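Local coordinates for protein lectin (Lotus tetragonolobus, PDB 2EIG) that probably recognises L-fucosyl sugars as a calcium- and manganese-containing seed lectin of the legume family, assembled from four chains, at residues L14-A20 / T40-A46; R132-I136 / A148-R153. The contacts are given in a common frame with arbitrary orientation. Residues are numbered along the deposited sequence.

Interactions 1 and 2 lie in the two outermost strand pairs of one seven-stranded antiparallel sheet. Interaction 1 pairs edge strand 14-18 with strand 39-50. Interaction 2 pairs strand 135-140 with edge strand 147-150. Strands 199-208, 81-88 and 115-120 run between the two pairs. The contacts come in series along the chain, interaction 1 first. They lie on opposite sides of the chain's centre, with their own centres 25 Å apart and their nearest atoms about 14 Å apart, so they do not touch. Both belong to the legume lectin sandwich. Only interaction 2 contributes a metal ligand, His135; interaction 1 is structural pairing at the far border of the sheet.

Interaction 1 (L14-A20 / T40-A46); sequences LIFQGDA and TSHALYA
Strands 14-18 and 40-45 run antiparallel, their axes 4.5 Å apart at an angle of 165°. Ile15-Leu44 and Gln17-His42 are hydrogen-bonded pairs. Leu14-Tyr45, Phe16-Ala43 and Gly18-Ser41 are non-hydrogen-bonded pairs. The bonds are Ile15 N to Leu44 O (2.8 Å), Leu44 N to Ile15 O (2.8 Å), Gln17 N to His42 O (2.9 Å) and His42 N to Gln17 O (3.0 Å). A type II' turn over Gln17-Ala20, with Gly18 at phi 60°, psi -130°, turns the chain at the end of strand 14-18, and Asp19 N within it makes the last cross-strand bond, to Thr40 O (2.9 Å).

Ile15, Gln17, His42 and Leu44 share one face, all with chi1 m. Gln17 CB lies 3.7 Å from His42 CB, and Ile15 CG1 3.7 Å from Ala46 CB. On the face of Phe16 and Ala43, Phe16 CD1 is 4.3 Å from Ala43 CB.

This is regular edge-strand pairing in a legume lectin sheet. Strand 199-208 bonds the other side of strand 39-50, His42 NE2 bonds Gly103 O, and Tyr45 stacks on Phe3 of strand 2-5.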
loop_
_atom_site.group_PDB
_atom_site.type_symbol
_atom_site.label_atom_id
_atom_site.label_comp_id
_atom_site.label_asym_id
_atom_site.label_seq_id
_atom_site.Cartn_x
_atom_site.Cartn_y
_atom_site.Cartn_z
ATOM N N LEU A 14 -21.773 2.003 -25.602
ATOM C CA LEU A 14 -21.738 0.868 -24.655
ATOM C C LEU A 14 -22.201 -0.446 -25.290
ATOM O O LEU A 14 -22.885 -0.449 -26.314
ATOM C CB LEU A 14 -22.584 1.151 -23.375
ATOM C CG LEU A 14 -22.301 2.387 -22.514
ATOM C CD1 LEU A 14 -23.313 2.450 -21.307
ATOM C CD2 LEU A 14 -20.865 2.408 -21.982
ATOM N N ILE A 15 -21.820 -1.550 -24.648
ATOM C CA ILE A 15 -22.310 -2.870 -24.967
ATOM C C ILE A 15 -23.204 -3.300 -23.809
ATOM O O ILE A 15 -22.811 -3.213 -22.635
ATOM C CB ILE A 15 -21.166 -3.905 -25.133
ATOM C CG1 ILE A 15 -20.235 -3.512 -26.312
ATOM C CG2 ILE A 15 -21.736 -5.329 -25.284
ATOM C CD1 ILE A 15 -18.867 -4.257 -26.272
ATOM N N PHE A 16 -24.420 -3.701 -24.145
ATOM C CA PHE A 16 -25.350 -4.195 -23.148
ATOM C C PHE A 16 -25.547 -5.674 -23.327
ATOM O O PHE A 16 -25.723 -6.136 -24.458
ATOM C CB PHE A 16 -26.693 -3.500 -23.310
ATOM C CG PHE A 16 -26.599 -2.051 -23.274
ATOM C CD1 PHE A 16 -26.757 -1.373 -22.082
ATOM C CD2 PHE A 16 -26.356 -1.328 -24.449
ATOM C CE1 PHE A 16 -26.656 -0.008 -22.038
ATOM C CE2 PHE A 16 -26.264 0.047 -24.419
ATOM C CZ PHE A 16 -26.426 0.713 -23.209
ATOM N N GLN A 17 -25.490 -6.409 -22.216
ATOM C CA GLN A 17 -25.622 -7.858 -22.220
ATOM C C GLN A 17 -26.609 -8.191 -21.145
ATOM O O GLN A 17 -26.718 -7.467 -20.153
ATOM C CB GLN A 17 -24.295 -8.574 -21.963
ATOM C CG GLN A 17 -23.129 -7.965 -22.787
ATOM C CD GLN A 17 -21.902 -8.829 -22.771
ATOM O OE1 GLN A 17 -20.889 -8.549 -23.445
ATOM N NE2 GLN A 17 -21.970 -9.908 -22.006
ATOM N N GLY A 18 -27.363 -9.245 -21.392
ATOM C CA GLY A 18 -28.423 -9.687 -20.521
ATOM C C GLY A 18 -29.488 -8.616 -20.355
ATOM O O GLY A 18 -29.970 -8.016 -21.340
ATOM N N ASP A 19 -29.821 -8.367 -19.090
ATOM C CA ASP A 19 -30.941 -7.489 -18.709
ATOM C C ASP A 19 -30.600 -6.017 -18.600
ATOM O O ASP A 19 -31.419 -5.213 -18.136
ATOM C CB ASP A 19 -31.629 -8.067 -17.460
ATOM C CG ASP A 19 -32.258 -9.426 -17.772
ATOM O OD1 ASP A 19 -31.831 -10.481 -17.288
ATOM O OD2 ASP A 19 -33.115 -9.446 -18.639
ATOM N N ALA A 20 -29.403 -5.638 -19.057
ATOM C CA ALA A 20 -29.036 -4.228 -19.011
ATOM C C ALA A 20 -29.665 -3.461 -20.181
ATOM O O ALA A 20 -29.542 -3.891 -21.309
ATOM C CB ALA A 20 -27.523 -4.054 -19.024
ATOM N N THR A 40 -29.195 -11.105 -14.916
ATOM C CA THR A 40 -27.809 -10.721 -14.984
ATOM C C THR A 40 -27.735 -9.690 -16.066
ATOM O O THR A 40 -28.303 -9.891 -17.126
ATOM C CB THR A 40 -26.910 -11.894 -15.370
ATOM O OG1 THR A 40 -27.152 -12.952 -14.439
ATOM C CG2 THR A 40 -25.417 -11.470 -15.360
ATOM N N SER A 41 -26.990 -8.623 -15.788
ATOM C CA SER A 41 -26.804 -7.494 -16.674
ATOM C C SER A 41 -25.354 -7.072 -16.659
ATOM O O SER A 41 -24.774 -6.878 -15.580
ATOM C CB SER A 41 -27.587 -6.287 -16.102
ATOM O OG SER A 41 -28.965 -6.606 -16.017
ATOM N N HIS A 42 -24.820 -6.849 -17.854
ATOM C CA HIS A 42 -23.531 -6.241 -18.089
ATOM C C HIS A 42 -23.754 -4.999 -18.926
ATOM O O HIS A 42 -24.577 -5.002 -19.815
ATOM C CB HIS A 42 -22.663 -7.200 -18.880
ATOM C CG HIS A 42 -21.970 -8.196 -18.018
ATOM N ND1 HIS A 42 -20.780 -8.787 -18.378
ATOM C CD2 HIS A 42 -22.240 -8.607 -16.761
ATOM C CE1 HIS A 42 -20.380 -9.575 -17.393
ATOM N NE2 HIS A 42 -21.246 -9.476 -16.397
ATOM N N ALA A 43 -23.042 -3.936 -18.614
ATOM C CA ALA A 43 -23.043 -2.736 -19.447
ATOM C C ALA A 43 -21.585 -2.318 -19.478
ATOM O O ALA A 43 -21.004 -1.902 -18.448
ATOM C CB ALA A 43 -23.910 -1.636 -18.838
ATOM N N LEU A 44 -20.979 -2.479 -20.645
ATOM C CA LEU A 44 -19.537 -2.252 -20.783
ATOM C C LEU A 44 -19.312 -1.060 -21.670
ATOM O O LEU A 44 -20.031 -0.873 -22.660
ATOM C CB LEU A 44 -18.877 -3.469 -21.434
ATOM C CG LEU A 44 -19.180 -4.824 -20.758
ATOM C CD1 LEU A 44 -18.334 -5.877 -21.444
ATOM C CD2 LEU A 44 -18.874 -4.803 -19.256
ATOM N N TYR A 45 -18.276 -0.290 -21.381
ATOM C CA TYR A 45 -17.788 0.623 -22.376
ATOM C C TYR A 45 -17.445 -0.212 -23.637
ATOM O O TYR A 45 -16.832 -1.280 -23.541
ATOM C CB TYR A 45 -16.599 1.429 -21.872
ATOM C CG TYR A 45 -16.113 2.455 -22.854
ATOM C CD1 TYR A 45 -16.976 3.480 -23.321
ATOM C CD2 TYR A 45 -14.782 2.438 -23.296
ATOM C CE1 TYR A 45 -16.518 4.431 -24.219
ATOM C CE2 TYR A 45 -14.307 3.405 -24.205
ATOM C CZ TYR A 45 -15.188 4.371 -24.661
ATOM O OH TYR A 45 -14.751 5.322 -25.519
ATOM N N ALA A 46 -17.847 0.275 -24.815
ATOM C CA ALA A 46 -17.719 -0.563 -26.013
ATOM C C ALA A 46 -16.342 -0.606 -26.691
ATOM O O ALA A 46 -16.206 -1.200 -27.750
ATOM C CB ALA A 46 -18.815 -0.211 -27.019
#

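Interaction 2 (R132-I136 / A148-R153); sequences RSSHI and AVNWNR. With MN (manganese (II) ion), chain F.
A manganese ligand sits at the very start of a strand here. His135 NE2 binds the ion at 2.2 Å, and two waters bind it at 2.2 Å each. Glu118, Asp120 and Asp127 complete the site. The CA-to-CB bond of His135 points away from segment 148-153, although CB still touches it; with chi1 p (51°), NE2 reaches the ion. Its ND1 donates to Ser133 O (2.8 Å), which fixes the ring with NE2 on the metal.

The backbones pair antiparallel. Ile136-Val149 is a hydrogen-bonded pair: Ile136 N to Val149 O is 2.8 Å and Val149 N to Ile136 O is 2.7 Å. His135-Asn150 is a non-hydrogen-bonded pair with CA atoms 4.3 Å apart. Beyond it, Trp151 N donates to Ser134 O (3.0 Å), so the pairing outlasts the strands.

Arg132 reaches along the partner: its NH1 donates to Ala148 O (3.1 Å), and its CG lies 3.5 Å from Asn150 CB. Ile136 packs CB on Val149 CG1 (3.7 Å) and CD1 on Trp151 CB (3.6 Å). Ser134 CB touches Trp151 CE3 at 3.7 Å, with Trp151 chi1 t.

The calcium and manganese pair is characteristic of legume lectins. Strand 115-120 flanks strand 135-140, with a backbone hydrogen bond between His135 and Asp120. Ile136 and Val149 face strand 183-189 of the other sheet, and Trp151 meets Val70 of strand 61-72.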
loop_
_atom_site.group_PDB
_atom_site.type_symbol
_atom_site.label_atom_id
_atom_site.label_comp_id
_atom_site.label_asym_id
_atom_site.label_seq_id
_atom_site.Cartn_x
_atom_site.Cartn_y
_atom_site.Cartn_z
ATOM N N ARG A 132 -21.791 -7.770 8.573
ATOM C CA ARG A 132 -22.105 -6.816 7.524
ATOM C C ARG A 132 -23.296 -7.479 6.887
ATOM O O ARG A 132 -23.386 -8.704 6.796
ATOM C CB ARG A 132 -20.974 -6.656 6.506
ATOM C CG ARG A 132 -19.861 -5.681 6.897
ATOM C CD ARG A 132 -18.953 -5.463 5.699
ATOM N NE ARG A 132 -17.635 -5.007 5.993
ATOM C CZ ARG A 132 -17.004 -5.068 7.170
ATOM N NH1 ARG A 132 -15.759 -4.613 7.260
ATOM N NH2 ARG A 132 -17.602 -5.535 8.263
ATOM N N SER A 133 -24.253 -6.659 6.528
ATOM C CA SER A 133 -25.252 -7.024 5.574
ATOM C C SER A 133 -24.698 -6.500 4.207
ATOM O O SER A 133 -23.762 -7.094 3.623
ATOM C CB SER A 133 -26.571 -6.366 6.000
ATOM O OG SER A 133 -27.609 -6.654 5.092
ATOM N N SER A 134 -25.223 -5.368 3.745
ATOM C CA SER A 134 -24.691 -4.728 2.538
ATOM C C SER A 134 -23.286 -4.229 2.798
ATOM O O SER A 134 -22.952 -3.791 3.897
ATOM C CB SER A 134 -25.588 -3.569 2.069
ATOM O OG SER A 134 -26.854 -4.063 1.744
ATOM N N HIS A 135 -22.456 -4.335 1.783
ATOM C CA HIS A 135 -21.092 -3.960 1.919
ATOM C C HIS A 135 -20.540 -3.503 0.567
ATOM O O HIS A 135 -21.064 -3.849 -0.505
ATOM C CB HIS A 135 -20.292 -5.132 2.473
ATOM C CG HIS A 135 -20.490 -6.404 1.722
ATOM N ND1 HIS A 135 -21.593 -7.214 1.881
ATOM C CD2 HIS A 135 -19.706 -7.008 0.813
ATOM C CE1 HIS A 135 -21.476 -8.272 1.097
ATOM N NE2 HIS A 135 -20.326 -8.174 0.444
ATOM N N ILE A 136 -19.507 -2.689 0.635
ATOM C CA ILE A 136 -18.814 -2.263 -0.554
ATOM C C ILE A 136 -17.516 -3.074 -0.489
ATOM O O ILE A 136 -16.835 -3.035 0.542
ATOM C CB ILE A 136 -18.584 -0.721 -0.567
ATOM C CG1 ILE A 136 -19.916 0.033 -0.710
ATOM C CG2 ILE A 136 -17.646 -0.302 -1.753
ATOM C CD1 ILE A 136 -19.999 1.349 0.212
ATOM N N ALA A 148 -13.385 -5.130 2.388
ATOM C CA ALA A 148 -14.761 -4.687 2.270
ATOM C C ALA A 148 -15.105 -3.779 3.422
ATOM O O ALA A 148 -14.491 -3.824 4.511
ATOM C CB ALA A 148 -15.731 -5.887 2.181
ATOM N N VAL A 149 -16.089 -2.930 3.184
ATOM C CA VAL A 149 -16.489 -2.005 4.188
ATOM C C VAL A 149 -17.977 -2.137 4.263
ATOM O O VAL A 149 -18.632 -2.495 3.276
ATOM C CB VAL A 149 -16.013 -0.568 3.837
ATOM C CG1 VAL A 149 -16.718 -0.006 2.582
ATOM C CG2 VAL A 149 -16.232 0.354 4.996
ATOM N N ASN A 150 -18.550 -1.837 5.408
ATOM C CA ASN A 150 -19.984 -1.950 5.497
ATOM C C ASN A 150 -20.678 -0.767 4.768
ATOM O O ASN A 150 -20.148 0.367 4.689
ATOM C CB ASN A 150 -20.401 -2.185 6.967
ATOM C CG ASN A 150 -21.510 -1.350 7.363
ATOM O OD1 ASN A 150 -21.319 -0.172 7.699
ATOM N ND2 ASN A 150 -22.728 -1.920 7.336
ATOM N N TRP A 151 -21.834 -1.069 4.183
ATOM C CA TRP A 151 -22.560 -0.149 3.339
ATOM C C TRP A 151 -23.990 -0.001 3.889
ATOM O O TRP A 151 -24.712 -0.972 3.997
ATOM C CB TRP A 151 -22.561 -0.629 1.868
ATOM C CG TRP A 151 -23.476 0.096 0.938
ATOM C CD1 TRP A 151 -23.787 1.415 0.969
ATOM C CD2 TRP A 151 -24.174 -0.451 -0.206
ATOM N NE1 TRP A 151 -24.655 1.728 -0.047
ATOM C CE2 TRP A 151 -24.925 0.598 -0.776
ATOM C CE3 TRP A 151 -24.244 -1.723 -0.787
ATOM C CZ2 TRP A 151 -25.709 0.429 -1.924
ATOM C CZ3 TRP A 151 -25.024 -1.900 -1.893
ATOM C CH2 TRP A 151 -25.757 -0.820 -2.459
ATOM N N ASN A 152 -24.329 1.227 4.284
ATOM C CA ASN A 152 -25.685 1.566 4.680
ATOM C C ASN A 152 -26.551 1.591 3.461
ATOM O O ASN A 152 -26.793 2.644 2.880
ATOM C CB ASN A 152 -25.691 2.949 5.319
ATOM C CG ASN A 152 -27.056 3.323 5.895
ATOM O OD1 ASN A 152 -27.773 2.464 6.435
ATOM N ND2 ASN A 152 -27.420 4.620 5.786
ATOM N N ARG A 153 -27.036 0.452 3.027
ATOM C CA ARG A 153 -27.744 0.510 1.739
ATOM C C ARG A 153 -29.102 1.174 2.023
ATOM O O ARG A 153 -29.802 0.760 2.942
ATOM C CB ARG A 153 -27.877 -0.864 1.137
ATOM C CG ARG A 153 -28.832 -0.957 0.011
ATOM C CD ARG A 153 -29.215 -2.410 -0.191
ATOM N NE ARG A 153 -30.144 -2.604 -1.305
ATOM C CZ ARG A 153 -31.462 -2.404 -1.237
ATOM N NH1 ARG A 153 -32.032 -1.946 -0.138
ATOM N NH2 ARG A 153 -32.220 -2.637 -2.285
HETATM MN MN MN F . -19.725 -9.484 -1.217
HETATM O O HOH W 1 -19.178 -10.727 -2.916
HETATM O O HOH W 2 -17.666 -9.582 -0.359
#